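Local coordinates for holo-[acyl-carrier-protein] synthase (Thermotoga maritima, PDB 5XUM), which belongs to the 4'-phosphopantetheinyl transferase superfamily, as a protein of the AcpS type, modelled here in an assembly of three protein chains, at residues R22-R35 and H63-G75. Residues are numbered along the deposited sequence; the frame is centred on the assembly and turned at random.
Sequences RILGESEKRLFLTR and HSFTDVEFLESNG
Glu-28 and Glu-69 run antiparallel alongside one another, their carboxylate planes 86° apart, and each reaches a backbone N-H of the other segment. Glu-69 OE2 meets the start of helix 26-34 nearly end-on to its C-O bond, accepting a hydrogen bond from Glu-28 N at 2.9 Å; its OE1 is held by His-82. In return, Phe-70 N donates almost straight to Glu-28 OE2 (2.7 Å) from above the carboxylate plane. With CG beside its own backbone N and the rest of the chain stretched out, Glu-28 also turns the anti lone pair of OE1 to Gly-25 N, 2.9 Å away. The carboxylates approach to 4.1 Å between Glu-28 OE1 and Glu-69 OE2, a repulsion probably eased by Lys-49, which forms a salt bridge with Glu-28. Leu-71 CD2 packs against Ser-27 CB at 3.6 Å. Farther along, kinks in the Arg-35 chain present NH1 and NH2 to Glu-72 in a two-nitrogen salt bridge: NH1 lies 2.9 Å from OE1 and NH2 takes OE2, both acceptors near the guanidinium plane but met from above the carboxylate plane, which is tilted 55°. A strand glutamate thus binds a helix N-terminus: helix 26-34, with Gly-25 at its N-cap, crosses strand 68-73 at 41° within the phosphopantetheinyl transferase fold.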
# COMPACT_ATOMS: atom_id res chain seq x y z
N ARG A 22 -8.95 28.28 2.71
CA ARG A 22 -8.53 27.94 1.35
C ARG A 22 -8.62 26.45 1.01
O ARG A 22 -8.93 26.08 -0.12
CB ARG A 22 -7.11 28.46 1.08
CG ARG A 22 -6.98 29.97 1.02
CD ARG A 22 -7.55 30.55 -0.27
NE ARG A 22 -6.82 30.07 -1.45
CZ ARG A 22 -7.17 30.32 -2.71
NH1 ARG A 22 -8.24 31.05 -2.98
NH2 ARG A 22 -6.44 29.84 -3.70
N ILE A 23 -8.33 25.60 2.00
CA ILE A 23 -8.19 24.16 1.73
C ILE A 23 -9.38 23.29 2.16
O ILE A 23 -9.58 22.21 1.60
CB ILE A 23 -6.88 23.57 2.33
CG1 ILE A 23 -6.92 23.57 3.87
CG2 ILE A 23 -5.67 24.33 1.80
CD1 ILE A 23 -6.03 22.52 4.51
N LEU A 24 -10.18 23.76 3.12
CA LEU A 24 -11.25 22.95 3.69
C LEU A 24 -12.57 23.06 2.93
O LEU A 24 -12.97 24.14 2.51
CB LEU A 24 -11.48 23.29 5.16
CG LEU A 24 -10.36 23.09 6.19
CD1 LEU A 24 -10.91 23.39 7.57
CD2 LEU A 24 -9.76 21.69 6.14
N GLY A 25 -13.24 21.92 2.78
CA GLY A 25 -14.61 21.88 2.26
C GLY A 25 -15.59 22.21 3.37
O GLY A 25 -15.20 22.35 4.53
N GLU A 26 -16.87 22.31 3.02
CA GLU A 26 -17.92 22.73 3.96
C GLU A 26 -18.09 21.77 5.14
O GLU A 26 -18.22 22.22 6.29
CB GLU A 26 -19.26 22.94 3.25
CG GLU A 26 -19.29 24.16 2.34
CD GLU A 26 -18.99 25.46 3.07
OE1 GLU A 26 -17.99 26.12 2.74
OE2 GLU A 26 -19.76 25.82 3.99
N SER A 27 -18.10 20.47 4.87
CA SER A 27 -18.24 19.46 5.92
C SER A 27 -17.00 19.37 6.81
O SER A 27 -17.10 19.04 7.99
CB SER A 27 -18.57 18.09 5.31
OG SER A 27 -19.84 18.11 4.68
N GLU A 28 -15.83 19.66 6.24
CA GLU A 28 -14.58 19.72 7.00
C GLU A 28 -14.56 20.91 7.95
O GLU A 28 -14.00 20.82 9.05
CB GLU A 28 -13.37 19.77 6.07
CG GLU A 28 -13.06 18.45 5.37
CD GLU A 28 -11.88 18.55 4.41
OE1 GLU A 28 -11.81 19.53 3.64
OE2 GLU A 28 -11.03 17.63 4.43
N LYS A 29 -15.17 22.02 7.53
CA LYS A 29 -15.30 23.23 8.36
C LYS A 29 -16.15 22.97 9.60
O LYS A 29 -15.82 23.45 10.69
CB LYS A 29 -15.89 24.39 7.55
CG LYS A 29 -14.92 25.03 6.58
CD LYS A 29 -15.62 26.06 5.71
CE LYS A 29 -14.66 26.67 4.70
NZ LYS A 29 -15.35 27.61 3.77
N ARG A 30 -17.24 22.22 9.43
CA ARG A 30 -18.09 21.80 10.55
C ARG A 30 -17.34 20.90 11.53
O ARG A 30 -17.54 20.98 12.74
CB ARG A 30 -19.35 21.10 10.04
CG ARG A 30 -20.45 22.05 9.58
CD ARG A 30 -21.64 21.28 9.01
NE ARG A 30 -21.42 20.90 7.62
CZ ARG A 30 -22.16 20.02 6.95
NH1 ARG A 30 -23.17 19.40 7.55
NH2 ARG A 30 -21.89 19.74 5.68
N LEU A 31 -16.49 20.03 10.98
CA LEU A 31 -15.65 19.15 11.79
C LEU A 31 -14.53 19.93 12.48
O LEU A 31 -14.16 19.64 13.61
CB LEU A 31 -15.08 18.02 10.92
CG LEU A 31 -14.33 16.85 11.57
CD1 LEU A 31 -15.22 16.03 12.49
CD2 LEU A 31 -13.73 15.97 10.49
N PHE A 32 -14.01 20.94 11.77
CA PHE A 32 -12.96 21.83 12.27
C PHE A 32 -13.38 22.61 13.53
O PHE A 32 -12.57 22.80 14.44
CB PHE A 32 -12.52 22.79 11.16
CG PHE A 32 -11.43 23.76 11.55
CD1 PHE A 32 -10.26 23.32 12.17
CD2 PHE A 32 -11.56 25.11 11.27
CE1 PHE A 32 -9.26 24.21 12.52
CE2 PHE A 32 -10.56 26.01 11.61
CZ PHE A 32 -9.41 25.56 12.24
N LEU A 33 -14.64 23.04 13.57
CA LEU A 33 -15.18 23.78 14.72
C LEU A 33 -15.24 22.92 15.99
O LEU A 33 -15.11 23.44 17.10
CB LEU A 33 -16.57 24.34 14.39
CG LEU A 33 -16.70 25.44 13.33
CD1 LEU A 33 -18.15 25.61 12.90
CD2 LEU A 33 -16.12 26.77 13.80
N THR A 34 -15.44 21.62 15.80
CA THR A 34 -15.50 20.66 16.91
C THR A 34 -14.12 20.39 17.51
O THR A 34 -14.01 20.04 18.69
CB THR A 34 -16.12 19.32 16.44
OG1 THR A 34 -17.17 19.56 15.50
CG2 THR A 34 -16.67 18.53 17.63
N ARG A 35 -13.08 20.56 16.70
CA ARG A 35 -11.72 20.17 17.07
C ARG A 35 -11.05 21.09 18.10
O ARG A 35 -11.09 22.31 17.98
CB ARG A 35 -10.83 20.03 15.83
CG ARG A 35 -11.10 18.78 15.02
CD ARG A 35 -10.68 17.53 15.79
NE ARG A 35 -11.66 16.46 15.65
CZ ARG A 35 -11.52 15.40 14.86
NH1 ARG A 35 -12.47 14.49 14.81
NH2 ARG A 35 -10.42 15.25 14.12
N HIS A 63 -8.30 20.64 -10.57
CA HIS A 63 -8.96 20.42 -9.28
C HIS A 63 -8.47 21.35 -8.21
O HIS A 63 -7.38 21.92 -8.30
CB HIS A 63 -8.77 18.97 -8.84
CG HIS A 63 -8.90 17.96 -9.95
ND1 HIS A 63 -10.07 17.68 -10.55
CD2 HIS A 63 -7.95 17.15 -10.57
CE1 HIS A 63 -9.89 16.75 -11.50
NE2 HIS A 63 -8.58 16.42 -11.51
N SER A 64 -9.28 21.49 -7.16
CA SER A 64 -8.95 22.29 -5.99
C SER A 64 -8.90 21.41 -4.75
O SER A 64 -9.49 20.32 -4.73
CB SER A 64 -9.99 23.40 -5.81
OG SER A 64 -9.78 24.12 -4.61
N PHE A 65 -8.22 21.89 -3.71
CA PHE A 65 -8.15 21.18 -2.43
C PHE A 65 -9.51 21.02 -1.75
O PHE A 65 -9.71 20.10 -0.95
CB PHE A 65 -7.15 21.87 -1.49
CG PHE A 65 -5.76 21.29 -1.55
CD1 PHE A 65 -4.95 21.27 -0.42
CD2 PHE A 65 -5.25 20.75 -2.73
CE1 PHE A 65 -3.67 20.74 -0.46
CE2 PHE A 65 -3.97 20.21 -2.78
CZ PHE A 65 -3.18 20.21 -1.65
N THR A 66 -10.46 21.89 -2.10
CA THR A 66 -11.84 21.81 -1.61
C THR A 66 -12.66 20.72 -2.31
O THR A 66 -13.72 20.32 -1.81
CB THR A 66 -12.57 23.17 -1.71
OG1 THR A 66 -12.48 23.66 -3.06
CG2 THR A 66 -11.96 24.19 -0.76
N ASP A 67 -12.18 20.26 -3.46
CA ASP A 67 -12.83 19.17 -4.21
C ASP A 67 -12.67 17.81 -3.53
O ASP A 67 -13.36 16.84 -3.89
CB ASP A 67 -12.27 19.09 -5.64
CG ASP A 67 -12.64 20.30 -6.48
OD1 ASP A 67 -13.72 20.88 -6.26
OD2 ASP A 67 -11.84 20.66 -7.38
N VAL A 68 -11.76 17.74 -2.57
CA VAL A 68 -11.48 16.51 -1.84
C VAL A 68 -11.63 16.77 -0.34
O VAL A 68 -10.95 17.63 0.22
CB VAL A 68 -10.06 16.00 -2.13
CG1 VAL A 68 -9.84 14.63 -1.50
CG2 VAL A 68 -9.80 15.93 -3.62
N GLU A 69 -12.51 16.02 0.31
CA GLU A 69 -12.72 16.16 1.74
C GLU A 69 -12.32 14.90 2.49
O GLU A 69 -12.48 13.79 1.99
CB GLU A 69 -14.18 16.50 2.05
CG GLU A 69 -14.54 17.96 1.84
CD GLU A 69 -15.88 18.32 2.46
OE1 GLU A 69 -16.92 17.83 1.96
OE2 GLU A 69 -15.89 19.09 3.44
N PHE A 70 -11.78 15.10 3.69
CA PHE A 70 -11.50 13.99 4.58
C PHE A 70 -12.30 14.16 5.86
O PHE A 70 -11.97 14.98 6.72
CB PHE A 70 -10.00 13.86 4.85
CG PHE A 70 -9.21 13.42 3.65
CD1 PHE A 70 -8.96 12.07 3.42
CD2 PHE A 70 -8.72 14.35 2.74
CE1 PHE A 70 -8.24 11.66 2.31
CE2 PHE A 70 -8.00 13.95 1.63
CZ PHE A 70 -7.76 12.60 1.41
N LEU A 71 -13.38 13.38 5.95
CA LEU A 71 -14.26 13.40 7.10
C LEU A 71 -13.82 12.31 8.07
O LEU A 71 -12.72 11.77 7.95
CB LEU A 71 -15.72 13.20 6.66
CG LEU A 71 -16.21 14.11 5.53
CD1 LEU A 71 -17.64 13.77 5.13
CD2 LEU A 71 -16.10 15.59 5.90
N GLU A 72 -14.68 11.99 9.05
CA GLU A 72 -14.36 10.96 10.03
C GLU A 72 -15.52 10.01 10.31
O GLU A 72 -16.65 10.44 10.56
CB GLU A 72 -13.87 11.59 11.34
CG GLU A 72 -12.44 12.11 11.27
CD GLU A 72 -11.80 12.31 12.63
OE1 GLU A 72 -12.38 11.87 13.65
OE2 GLU A 72 -10.71 12.91 12.68
N SER A 73 -15.21 8.72 10.23
CA SER A 73 -16.09 7.67 10.73
C SER A 73 -15.30 6.93 11.80
O SER A 73 -14.19 6.45 11.54
CB SER A 73 -16.50 6.71 9.61
OG SER A 73 -17.31 7.38 8.65
N ASN A 74 -15.88 6.86 13.00
CA ASN A 74 -15.16 6.42 14.21
C ASN A 74 -14.04 7.40 14.54
O ASN A 74 -14.31 8.51 15.01
CB ASN A 74 -14.63 4.98 14.07
CG ASN A 74 -15.70 4.00 13.62
OD1 ASN A 74 -16.82 4.00 14.13
ND2 ASN A 74 -15.35 3.14 12.67
N GLY A 75 -12.79 7.01 14.28
CA GLY A 75 -11.64 7.89 14.48
C GLY A 75 -10.78 8.00 13.23
O GLY A 75 -9.81 8.77 13.21